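Side-chain contact in putative DNA-binding protein (Ralstonia eutropha, PDB 3HWU), which is of unknown function but carries a PCC (DUF296) domain and is a putative DNA-binding protein: residues Asp23-Leu26 with Gln27-Gln31. Residues are numbered along the deposited sequence; the frame is centred on the assembly and turned at random.
Sequences DNVL and QNLEQ
Asn24, in the conformer described, caps the N-terminal end of helix 25-35 by accepting a bond from Gln27, three residues on. The contact is therefore a local N-cap, made at the start of the helix that packs on the large antiparallel sheet of the PCC domain. OD1 of Asn24 takes the backbone N-H of Gln27 at 3.0 Å. The bond is fairly straight, and the donor is tilted somewhat from the plane of the carbonyl. CG of Asn24 lies anti to the backbone N (chi1 -178°), which helps bring OD1 to the N-H.

In the same conformer the two amides of Asn24 and Gln27 stack, with planes only 6° apart. CD of Gln27 lies 3.3 Å from CG of Asn24. The Gln27 chain is extended beyond CG, which carries its amide alongside the cap and over the flat face of the Asn24 amide. Asn24 has a second conformer, so its side-chain contacts are less certain.

A second polar grip involves Asn28. Its backbone N makes the first helical bond, to O of Asn24. ND2 of Asn28 donates to O of Asn24 as well, at 2.9 Å. This bond is nearly straight (167°) and comes from above the carbonyl plane. ND2 of Asn28 also donates to a water, 3.1 Å from it, which in turn donates to OD1 of Asp23. The other carboxylate oxygen of Asp23 forms a salt bridge with Lys7.

Toward the sheet the contact is apolar. CD1 of Leu29 lies 4.3 Å from CG1 of Val25 and makes an equally loose contact with CD2 of Leu26. Leu26 and Leu29 rest on Ile90, and Val25 on Leu19 and Leu111.

Two donors from Asn28 thus hold the Asn24 carbonyl, while the Asn24 side chain accepts the N-H of Gln27. Together these bonds tie the loop before the helix to its first turn.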
ATOM      1  N   ASP A  23       2.348 -21.177  -3.972  1.00  9.78           N
ATOM      2  CA  ASP A  23       1.784 -20.457  -5.126  1.00 10.11           C
ATOM      3  C   ASP A  23       2.737 -19.374  -5.630  1.00  9.53           C
ATOM      4  O   ASP A  23       3.277 -18.585  -4.862  1.00 10.08           O
ATOM      5  CB  ASP A  23       0.442 -19.809  -4.778  1.00  9.77           C
ATOM      6  CG  ASP A  23      -0.694 -20.793  -4.583  1.00 10.93           C
ATOM      7  OD1 ASP A  23      -0.587 -21.954  -5.065  1.00 13.87           O
ATOM      8  OD2 ASP A  23      -1.766 -20.399  -4.030  1.00 11.73           O
ATOM      9  N   ASN A  24       2.850 -19.310  -6.948  0.70  9.64           N
ATOM     10  CA  ASN A  24       3.612 -18.312  -7.639  0.70  9.40           C
ATOM     11  C   ASN A  24       2.733 -17.069  -7.824  0.70  9.36           C
ATOM     12  O   ASN A  24       1.732 -17.117  -8.533  0.70  9.81           O
ATOM     13  CB  ASN A  24       4.082 -18.837  -9.001  0.70  9.99           C
ATOM     14  CG  ASN A  24       4.916 -17.821  -9.735  0.70 10.86           C
ATOM     15  OD1 ASN A  24       4.441 -16.718  -9.990  0.70 11.57           O
ATOM     16  ND2 ASN A  24       6.190 -18.150 -10.031  0.70 16.49           N
ATOM     17  N   VAL A  25       3.071 -15.997  -7.130  1.00  8.09           N
ATOM     18  CA  VAL A  25       2.105 -14.885  -6.970  1.00  9.09           C
ATOM     19  C   VAL A  25       1.783 -14.175  -8.280  1.00  9.04           C
ATOM     20  O   VAL A  25       0.609 -13.980  -8.623  1.00  9.68           O
ATOM     21  CB  VAL A  25       2.613 -13.918  -5.898  1.00  8.96           C
ATOM     22  CG1 VAL A  25       1.702 -12.648  -5.797  1.00 10.01           C
ATOM     23  CG2 VAL A  25       2.701 -14.611  -4.509  1.00 10.60           C
ATOM     24  N   LEU A  26       2.804 -13.755  -9.025  1.00  9.22           N
ATOM     25  CA  LEU A  26       2.492 -13.014 -10.250  1.00  9.27           C
ATOM     26  C   LEU A  26       1.815 -13.921 -11.276  1.00  9.68           C
ATOM     27  O   LEU A  26       0.951 -13.476 -12.006  1.00  9.98           O
ATOM     28  CB  LEU A  26       3.697 -12.279 -10.852  1.00 10.23           C
ATOM     29  CG  LEU A  26       4.440 -11.340  -9.866  1.00 10.54           C
ATOM     30  CD1 LEU A  26       5.520 -10.626 -10.656  1.00 13.76           C
ATOM     31  CD2 LEU A  26       3.532 -10.345  -9.210  1.00 12.53           C
ATOM     32  N   GLN A  27       2.235 -15.181 -11.343  1.00 10.15           N
ATOM     33  CA  GLN A  27       1.575 -16.121 -12.257  1.00 10.80           C
ATOM     34  C   GLN A  27       0.109 -16.339 -11.876  1.00 10.47           C
ATOM     35  O   GLN A  27      -0.754 -16.430 -12.757  1.00 11.21           O
ATOM     36  CB  GLN A  27       2.350 -17.453 -12.297  1.00 11.01           C
ATOM     37  CG  GLN A  27       3.719 -17.340 -12.935  1.00 15.76           C
ATOM     38  CD  GLN A  27       4.545 -18.613 -12.904  1.00 17.65           C
ATOM     39  OE1 GLN A  27       4.100 -19.681 -12.418  1.00 21.65           O
ATOM     40  NE2 GLN A  27       5.756 -18.510 -13.421  1.00 23.33           N
ATOM     41  N   ASN A  28      -0.203 -16.398 -10.592  1.00  9.80           N
ATOM     42  CA  ASN A  28      -1.607 -16.541 -10.208  1.00  9.87           C
ATOM     43  C   ASN A  28      -2.411 -15.275 -10.561  1.00 10.20           C
ATOM     44  O   ASN A  28      -3.576 -15.373 -10.917  1.00 10.61           O
ATOM     45  CB  ASN A  28      -1.724 -16.886  -8.722  1.00 11.45           C
ATOM     46  CG  ASN A  28      -1.698 -18.376  -8.461  1.00 12.03           C
ATOM     47  OD1 ASN A  28      -2.772 -18.998  -8.473  1.00 16.10           O
ATOM     48  ND2 ASN A  28      -0.550 -18.944  -8.219  1.00 12.95           N
ATOM     49  N   LEU A  29      -1.804 -14.099 -10.461  1.00 10.03           N
ATOM     50  CA  LEU A  29      -2.473 -12.865 -10.917  1.00  9.51           C
ATOM     51  C   LEU A  29      -2.692 -12.849 -12.440  1.00 10.22           C
ATOM     52  O   LEU A  29      -3.741 -12.405 -12.920  1.00 10.50           O
ATOM     53  CB  LEU A  29      -1.671 -11.643 -10.479  1.00  9.94           C
ATOM     54  CG  LEU A  29      -1.845 -11.297  -8.991  1.00  9.72           C
ATOM     55  CD1 LEU A  29      -0.706 -10.363  -8.533  1.00 11.20           C
ATOM     56  CD2 LEU A  29      -3.239 -10.678  -8.718  1.00 12.38           C
ATOM     57  N   GLU A  30      -1.700 -13.330 -13.190  1.00  9.61           N
ATOM     58  CA  GLU A  30      -1.887 -13.532 -14.624  1.00 10.84           C
ATOM     59  C   GLU A  30      -3.053 -14.456 -14.905  1.00 10.52           C
ATOM     60  O   GLU A  30      -3.873 -14.186 -15.802  1.00 11.08           O
ATOM     61  CB  GLU A  30      -0.626 -14.110 -15.248  1.00 11.09           C
ATOM     62  CG  GLU A  30       0.570 -13.147 -15.245  1.00 13.14           C
ATOM     63  CD  GLU A  30       1.936 -13.778 -15.569  1.00 15.74           C
ATOM     64  OE1 GLU A  30       2.042 -15.011 -15.658  1.00 17.63           O
ATOM     65  OE2 GLU A  30       2.903 -12.983 -15.683  1.00 21.23           O
ATOM     66  N   GLN A  31      -3.126 -15.574 -14.171  1.00 10.22           N
ATOM     67  CA  GLN A  31      -4.232 -16.497 -14.385  1.00 11.94           C
ATOM     68  C   GLN A  31      -5.599 -15.888 -14.011  1.00 10.90           C
ATOM     69  O   GLN A  31      -6.609 -16.163 -14.681  1.00 12.69           O
ATOM     70  CB  GLN A  31      -3.981 -17.800 -13.606  1.00 13.32           C
ATOM     71  CG  GLN A  31      -4.964 -18.901 -14.021  1.00 14.80           C
ATOM     72  CD  GLN A  31      -4.747 -19.332 -15.440  1.00 18.99           C
ATOM     73  OE1 GLN A  31      -3.597 -19.444 -15.902  1.00 21.33           O
ATOM     74  NE2 GLN A  31      -5.843 -19.541 -16.174  1.00 20.79           N
TER
HETATM   75  O   HOH W   1      -0.400 -21.962  -7.758  1.00 18.07           O